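Zinc transport protein ZntB (Vibrio parahaemolyticus RIMD 2210633, PDB 3CK6) probably mediates zinc uptake across the inner membrane as a zinc-proton symporter of the CorA family, with a cytoplasmic domain that forms a funnel-shaped homopentamer. Local coordinates at residues W11-T15 and P16-Q20; A135-L138 and N139-E143; P41-R44 and G45-D49. The protein carries 1 engineered substitution. One frame throughout, in Å; residues are numbered along the deposited sequence.

How the contacts relate
All three contacts are local and lie in the cytoplasmic domain of one subunit of the pentamer, and no other chain of the assembly touches any of them. Contact 1 is the hairpin at one edge of the mixed sheet, and contact 2 is the start of the long helix 134-161. Their centres lie about 15 Å apart and they meet where Phe13 CE1 packs 4.0 Å from Leu137 CD2. Contact 3, the short helix 43-49, stands apart: its nearest atoms are about 10 Å from contact 1 and about 13 Å from contact 2. Helices 43-49 and 134-161 both pack on strands of the sheet, the first on strand 106-111, the second on strand 77-83.

Contact 1: W11-T15 and P16-Q20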
loop_
_atom_site.group_PDB
_atom_site.type_symbol
_atom_site.label_atom_id
_atom_site.label_comp_id
_atom_site.label_asym_id
_atom_site.label_seq_id
_atom_site.Cartn_x
_atom_site.Cartn_y
_atom_site.Cartn_z
ATOM N N TRP E 11 -35.071 20.446 16.376
ATOM C CA TRP E 11 -35.347 19.631 17.556
ATOM C C TRP E 11 -34.432 20.046 18.694
ATOM O O TRP E 11 -33.273 20.400 18.475
ATOM C CB TRP E 11 -35.167 18.134 17.264
ATOM C CG TRP E 11 -36.287 17.557 16.453
ATOM C CD1 TRP E 11 -36.362 17.509 15.102
ATOM C CD2 TRP E 11 -37.513 16.985 16.948
ATOM N NE1 TRP E 11 -37.549 16.919 14.708
ATOM C CE2 TRP E 11 -38.280 16.605 15.822
ATOM C CE3 TRP E 11 -38.033 16.754 18.231
ATOM C CZ2 TRP E 11 -39.541 15.998 15.939
ATOM C CZ3 TRP E 11 -39.285 16.160 18.351
ATOM C CH2 TRP E 11 -40.023 15.780 17.208
ATOM N N ASP E 12 -34.965 19.980 19.904
ATOM C CA ASP E 12 -34.219 20.290 21.109
ATOM C C ASP E 12 -33.967 19.005 21.905
ATOM O O ASP E 12 -34.917 18.344 22.357
ATOM C CB ASP E 12 -34.992 21.327 21.937
ATOM C CG ASP E 12 -34.244 21.763 23.190
ATOM O OD1 ASP E 12 -33.114 21.283 23.443
ATOM O OD2 ASP E 12 -34.800 22.583 23.935
ATOM N N PHE E 13 -32.683 18.664 22.060
ATOM C CA PHE E 13 -32.232 17.485 22.823
ATOM C C PHE E 13 -31.650 17.832 24.190
ATOM O O PHE E 13 -30.866 17.044 24.750
ATOM C CB PHE E 13 -31.165 16.729 22.044
ATOM C CG PHE E 13 -31.680 16.091 20.776
ATOM C CD1 PHE E 13 -31.755 16.828 19.592
ATOM C CD2 PHE E 13 -32.105 14.766 20.773
ATOM C CE1 PHE E 13 -32.232 16.257 18.425
ATOM C CE2 PHE E 13 -32.573 14.181 19.581
ATOM C CZ PHE E 13 -32.643 14.925 18.434
ATOM N N SER E 14 -32.016 18.991 24.731
ATOM C CA SER E 14 -31.612 19.321 26.111
ATOM C C SER E 14 -32.072 18.236 27.101
ATOM O O SER E 14 -31.341 17.861 28.030
ATOM C CB SER E 14 -32.149 20.687 26.527
ATOM O OG SER E 14 -31.604 21.717 25.722
ATOM N N THR E 15 -33.286 17.732 26.900
ATOM C CA THR E 15 -33.828 16.678 27.751
ATOM C C THR E 15 -33.816 15.372 26.949
ATOM O O THR E 15 -33.744 15.413 25.704
ATOM C CB THR E 15 -35.263 17.012 28.241
ATOM O OG1 THR E 15 -36.212 16.717 27.210
ATOM C CG2 THR E 15 -35.387 18.496 28.644
ATOM N N PRO E 16 -33.868 14.210 27.644
ATOM C CA PRO E 16 -33.913 12.899 26.967
ATOM C C PRO E 16 -35.104 12.698 26.018
ATOM O O PRO E 16 -35.054 11.818 25.160
ATOM C CB PRO E 16 -34.017 11.908 28.129
ATOM C CG PRO E 16 -33.431 12.633 29.302
ATOM C CD PRO E 16 -33.844 14.059 29.112
HETATM N N MSE E 17 -36.156 13.500 26.173
HETATM C CA MSE E 17 -37.311 13.459 25.283
HETATM C C MSE E 17 -37.279 14.690 24.367
HETATM O O MSE E 17 -37.717 15.770 24.759
HETATM C CB MSE E 17 -38.619 13.387 26.085
HETATM C CG MSE E 17 -39.882 13.389 25.248
HETATM SE SE MSE E 17 -39.945 11.890 24.017
HETATM C CE MSE E 17 -40.258 10.481 25.333
ATOM N N ALA E 18 -36.734 14.523 23.161
ATOM C CA ALA E 18 -36.536 15.651 22.240
ATOM C C ALA E 18 -37.854 16.358 21.945
ATOM O O ALA E 18 -38.896 15.713 21.871
ATOM C CB ALA E 18 -35.883 15.180 20.931
ATOM N N THR E 19 -37.815 17.680 21.794
ATOM C CA THR E 19 -39.029 18.423 21.447
ATOM C C THR E 19 -38.835 19.253 20.184
ATOM O O THR E 19 -37.765 19.838 19.973
ATOM C CB THR E 19 -39.494 19.355 22.584
ATOM O OG1 THR E 19 -38.445 20.273 22.905
ATOM C CG2 THR E 19 -39.896 18.549 23.836
ATOM N N GLN E 20 -39.885 19.306 19.366
ATOM C CA GLN E 20 -39.848 19.996 18.083
ATOM C C GLN E 20 -39.993 21.477 18.356
ATOM O O GLN E 20 -40.835 21.900 19.167
ATOM C CB GLN E 20 -40.977 19.517 17.166
ATOM C CG GLN E 20 -40.809 19.942 15.691
ATOM C CD GLN E 20 -41.614 19.080 14.747
ATOM O OE1 GLN E 20 -42.383 18.224 15.181
ATOM N NE2 GLN E 20 -41.448 19.303 13.441
HETATM O O HOH W 1 -36.809 20.459 25.609
#
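The beta hairpin of strands 7-12 and 19-20, at one edge of the sheet, brings Trp11 against Gln20 and Asp12 against Thr19. Asp12 and Thr19 form the hydrogen-bonded antiparallel pair: Asp12 N gives to Thr19 O at 2.8 Å and Thr19 N returns a bond to Asp12 O at 3.0 Å. At the neighbouring non-hydrogen-bonded pair, Gln20 CB stands over the Trp11 six-membered ring, 3.8 Å from its centroid, a CH-pi contact; the Gln20 amide is turned 22° from the indole plane. The aliphatic part of a glutamine suits this broad face, while Trp11 NE1 bonds to Glu9. Past the strands, the chain enters the connecting loop through an Asx turn in which Asp12 OD1 takes two bonds from Ser14: Ser14 N lies 2.8 Å from Asp12 OD1 and comes from above the carboxylate plane, while Ser14 OG uses the syn lone pair. Asp12 CG lies anti to the backbone N (chi1 -177°), which carries the carboxylate to the Ser14 side. Ala18, small enough to meet two aromatics at once, sets its CB over the Phe13 ring, 4.0 Å from the centroid, and 3.8 Å from Trp11 CE3; Leu125 of helix 116-126 touches all three residues.

Contact 2: A135-L138 and N139-E143; sequences ASLL and NQIIE
Leu138 holds CG anti to its own nitrogen (chi1 176°), whereas Ile142, one turn on, swings CG1 beside the nitrogen (chi1 -68°) and extends it (chi2 161°), carrying CD1 back to 4.1 Å from Leu138 CG. Leu137 and Ile141 repeat the scheme: Ile141 CD1 reaches 4.1 Å from Leu137 CG, and its CG1 passes 3.3 Å from Leu137 O. Both are i to i+4 pairs, the spacing that places residues on the same side of an alpha helix, here the first turns of the long helix 134-161. Its backbone bonds include Gln140 N to Ser136 O at 2.9 Å and Ile142 N to Leu138 O at 3.0 Å. Branched aliphatic residues suit these positions because both pairs are buried: Leu137 and Ile141 meet Ile121 of helix 116-126, while Leu138 and Ile142 meet Tyr212 of helix 209-246 and strand 77-83. The polar side is built differently. Ser136 OG and Gln140 NE2 stand 3.9 Å apart and are joined through a water, which lies 2.6 Å from Ser136 OG and accepts from Gln140 NE2 at 3.1 Å. Asn139 OD1 accepts from Arg208 NE.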
loop_
_atom_site.group_PDB
_atom_site.type_symbol
_atom_site.label_atom_id
_atom_site.label_comp_id
_atom_site.label_asym_id
_atom_site.label_seq_id
_atom_site.Cartn_x
_atom_site.Cartn_y
_atom_site.Cartn_z
ATOM N N ALA E 135 -25.337 13.025 20.524
ATOM C CA ALA E 135 -24.419 11.882 20.310
ATOM C C ALA E 135 -25.141 10.691 19.666
ATOM O O ALA E 135 -24.662 10.094 18.682
ATOM C CB ALA E 135 -23.736 11.464 21.635
ATOM N N SER E 136 -26.320 10.376 20.187
ATOM C CA SER E 136 -27.120 9.297 19.629
ATOM C C SER E 136 -27.680 9.650 18.258
ATOM O O SER E 136 -27.712 8.803 17.371
ATOM C CB SER E 136 -28.242 8.899 20.599
ATOM O OG SER E 136 -29.095 7.926 20.011
ATOM N N LEU E 137 -28.118 10.896 18.079
ATOM C CA LEU E 137 -28.598 11.362 16.786
ATOM C C LEU E 137 -27.585 11.141 15.665
ATOM O O LEU E 137 -27.925 10.616 14.597
ATOM C CB LEU E 137 -28.990 12.846 16.876
ATOM C CG LEU E 137 -29.362 13.513 15.542
ATOM C CD1 LEU E 137 -30.606 12.842 14.939
ATOM C CD2 LEU E 137 -29.590 14.984 15.748
ATOM N N LEU E 138 -26.350 11.578 15.890
ATOM C CA LEU E 138 -25.327 11.505 14.840
ATOM C C LEU E 138 -24.989 10.044 14.526
ATOM O O LEU E 138 -24.800 9.672 13.374
ATOM C CB LEU E 138 -24.083 12.268 15.284
ATOM C CG LEU E 138 -22.873 12.228 14.352
ATOM C CD1 LEU E 138 -23.257 12.728 12.969
ATOM C CD2 LEU E 138 -21.710 13.036 14.928
ATOM N N ASN E 139 -24.930 9.221 15.574
ATOM C CA ASN E 139 -24.766 7.768 15.433
ATOM C C ASN E 139 -25.856 7.165 14.560
ATOM O O ASN E 139 -25.575 6.367 13.660
ATOM C CB ASN E 139 -24.754 7.140 16.841
ATOM C CG ASN E 139 -24.178 5.710 16.872
ATOM O OD1 ASN E 139 -23.863 5.217 17.955
ATOM N ND2 ASN E 139 -24.073 5.032 15.705
ATOM N N GLN E 140 -27.103 7.566 14.793
ATOM C CA GLN E 140 -28.228 7.068 13.985
ATOM C C GLN E 140 -28.185 7.549 12.538
ATOM O O GLN E 140 -28.566 6.811 11.636
ATOM C CB GLN E 140 -29.563 7.445 14.613
ATOM C CG GLN E 140 -29.893 6.660 15.887
ATOM C CD GLN E 140 -31.338 6.831 16.327
ATOM O OE1 GLN E 140 -32.176 7.361 15.584
ATOM N NE2 GLN E 140 -31.638 6.398 17.553
ATOM N N ILE E 141 -27.726 8.772 12.306
ATOM C CA ILE E 141 -27.546 9.258 10.927
ATOM C C ILE E 141 -26.527 8.381 10.177
ATOM O O ILE E 141 -26.802 7.892 9.067
ATOM C CB ILE E 141 -27.124 10.758 10.879
ATOM C CG1 ILE E 141 -28.244 11.650 11.448
ATOM C CG2 ILE E 141 -26.762 11.188 9.413
ATOM C CD1 ILE E 141 -27.805 13.108 11.752
ATOM N N ILE E 142 -25.365 8.170 10.798
ATOM C CA ILE E 142 -24.294 7.359 10.218
ATOM C C ILE E 142 -24.799 5.931 9.944
ATOM O O ILE E 142 -24.710 5.437 8.813
ATOM C CB ILE E 142 -23.005 7.403 11.113
ATOM C CG1 ILE E 142 -22.383 8.801 11.090
ATOM C CG2 ILE E 142 -21.984 6.376 10.664
ATOM C CD1 ILE E 142 -21.433 9.074 12.240
ATOM N N GLU E 143 -25.366 5.274 10.962
ATOM C CA GLU E 143 -25.882 3.920 10.778
ATOM C C GLU E 143 -27.086 3.852 9.823
ATOM O O GLU E 143 -27.253 2.861 9.102
ATOM C CB GLU E 143 -26.230 3.252 12.111
ATOM C CG GLU E 143 -25.011 2.903 12.963
ATOM C CD GLU E 143 -24.337 1.572 12.566
ATOM O OE1 GLU E 143 -24.136 1.313 11.351
ATOM O OE2 GLU E 143 -23.982 0.783 13.489
HETATM O O HOH W 2 -29.049 5.580 18.988
#

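Contact 3: P41-R44 and G45-D49. Engineered in segment 45-49: Gly45 (natural residue Ser).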
loop_
_atom_site.group_PDB
_atom_site.type_symbol
_atom_site.label_atom_id
_atom_site.label_comp_id
_atom_site.label_asym_id
_atom_site.label_seq_id
_atom_site.Cartn_x
_atom_site.Cartn_y
_atom_site.Cartn_z
ATOM N N PRO E 41 -31.265 30.272 -0.608
ATOM C CA PRO E 41 -30.585 31.577 -0.551
ATOM C C PRO E 41 -30.264 32.081 0.858
ATOM O O PRO E 41 -29.280 32.804 1.035
ATOM C CB PRO E 41 -31.591 32.546 -1.210
ATOM C CG PRO E 41 -32.857 31.752 -1.431
ATOM C CD PRO E 41 -32.420 30.316 -1.522
ATOM N N ASP E 42 -31.093 31.713 1.833
ATOM C CA ASP E 42 -31.019 32.255 3.199
ATOM C C ASP E 42 -30.044 31.551 4.162
ATOM O O ASP E 42 -29.758 32.085 5.244
ATOM C CB ASP E 42 -32.415 32.253 3.845
ATOM C CG ASP E 42 -33.392 33.270 3.222
ATOM O OD1 ASP E 42 -33.010 34.095 2.358
ATOM O OD2 ASP E 42 -34.576 33.227 3.618
ATOM N N ILE E 43 -29.562 30.356 3.806
ATOM C CA ILE E 43 -28.777 29.555 4.770
ATOM C C ILE E 43 -27.401 30.150 5.087
ATOM O O ILE E 43 -27.000 30.192 6.251
ATOM C CB ILE E 43 -28.679 28.043 4.399
ATOM C CG1 ILE E 43 -28.057 27.250 5.580
ATOM C CG2 ILE E 43 -27.958 27.848 3.067
ATOM C CD1 ILE E 43 -27.936 25.726 5.331
ATOM N N ARG E 44 -26.692 30.630 4.068
ATOM C CA ARG E 44 -25.399 31.261 4.304
ATOM C C ARG E 44 -25.489 32.420 5.307
ATOM O O ARG E 44 -24.625 32.560 6.179
ATOM C CB ARG E 44 -24.769 31.769 2.998
ATOM C CG ARG E 44 -23.496 32.577 3.234
ATOM C CD ARG E 44 -22.872 33.032 1.925
ATOM N NE ARG E 44 -22.314 31.920 1.163
ATOM C CZ ARG E 44 -21.089 31.421 1.329
ATOM N NH1 ARG E 44 -20.683 30.418 0.552
ATOM N NH2 ARG E 44 -20.273 31.924 2.269
ATOM N N GLY E 45 -26.513 33.263 5.160
ATOM C CA GLY E 45 -26.678 34.428 6.035
ATOM C C GLY E 45 -26.875 34.007 7.477
ATOM O O GLY E 45 -26.257 34.563 8.404
ATOM N N TRP E 46 -27.741 33.016 7.664
ATOM C CA TRP E 46 -28.003 32.456 8.980
ATOM C C TRP E 46 -26.732 31.912 9.634
ATOM O O TRP E 46 -26.443 32.229 10.791
ATOM C CB TRP E 46 -29.058 31.366 8.861
ATOM C CG TRP E 46 -29.482 30.761 10.137
ATOM C CD1 TRP E 46 -30.229 31.344 11.126
ATOM C CD2 TRP E 46 -29.217 29.424 10.568
ATOM N NE1 TRP E 46 -30.429 30.448 12.156
ATOM C CE2 TRP E 46 -29.816 29.265 11.840
ATOM C CE3 TRP E 46 -28.519 28.346 10.006
ATOM C CZ2 TRP E 46 -29.762 28.065 12.541
ATOM C CZ3 TRP E 46 -28.454 27.152 10.712
ATOM C CH2 TRP E 46 -29.064 27.033 11.983
ATOM N N LEU E 47 -25.970 31.121 8.881
ATOM C CA LEU E 47 -24.720 30.523 9.391
ATOM C C LEU E 47 -23.698 31.589 9.809
ATOM O O LEU E 47 -23.103 31.514 10.895
ATOM C CB LEU E 47 -24.123 29.572 8.340
ATOM C CG LEU E 47 -24.886 28.255 8.130
ATOM C CD1 LEU E 47 -24.378 27.517 6.919
ATOM C CD2 LEU E 47 -24.806 27.352 9.362
ATOM N N GLU E 48 -23.524 32.596 8.954
ATOM C CA GLU E 48 -22.614 33.704 9.251
ATOM C C GLU E 48 -23.111 34.604 10.385
ATOM O O GLU E 48 -22.319 35.011 11.240
ATOM C CB GLU E 48 -22.270 34.494 7.985
ATOM C CG GLU E 48 -21.395 33.662 7.044
ATOM C CD GLU E 48 -21.112 34.332 5.700
ATOM O OE1 GLU E 48 -20.518 33.651 4.835
ATOM O OE2 GLU E 48 -21.479 35.506 5.508
ATOM N N ASP E 49 -24.416 34.881 10.420
ATOM C CA ASP E 49 -25.011 35.614 11.544
ATOM C C ASP E 49 -24.723 34.916 12.875
ATOM O O ASP E 49 -24.568 35.572 13.908
ATOM C CB ASP E 49 -26.531 35.758 11.363
ATOM C CG ASP E 49 -26.925 36.909 10.424
ATOM O OD1 ASP E 49 -26.075 37.753 10.026
ATOM O OD2 ASP E 49 -28.123 36.962 10.081
HETATM O O HOH W 3 -27.945 34.084 2.761
#
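Arg44 NH2 is gripped by two carboxylates: it gives a hydrogen bond to Glu48 OE1 at 3.1 Å, part of a salt bridge, and forms a second salt bridge with Asp58. Glu48 OE1 sits at the guanidinium edge, near its plane, yet the carboxylate itself is turned 72° from that plane, so the two groups share a single bond rather than the paired bonds of a coplanar arrangement. The bond is somewhat bent, 147° at the hydrogen. Arg44 leaves the helix with CG anti to the backbone nitrogen and bends at its third torsion (chi3 -69°), while Glu48 reaches back with an extended chain; its OE1 also passes 3.5 Å from Arg44 CG. A long, flexible arginine suits the place because it can span from Glu48 to Asp58, and the two acidic partners would probably favour its positive charge.

On the buried side, Ile43 and Leu47 lie alongside each other, pointing the same way, with Ile43 CG1 3.9 Å from Leu47 CD1. Aliphatic chains fit there because both pack on strand 106-111. Trp46 also turns inward; its ring meets Phe6 and Tyr34, and its NE1 bonds to Glu26 O, so a buried indole keeps its polar atom satisfied.

Near the beginning of the helix, a water donates to Pro41 O and accepts from Gly45 N at 2.9 Å, bridging Pro41 to Gly45. Gly45 is an engineered residue, serine in the natural protein. Successive backbone bonds, among them Leu47 N to Ile43 O and Glu48 N to Arg44 O, each 3.0 Å, complete a short amphipathic alpha helix that sets its apolar side on the sheet and carries an i to i+4 salt bridge.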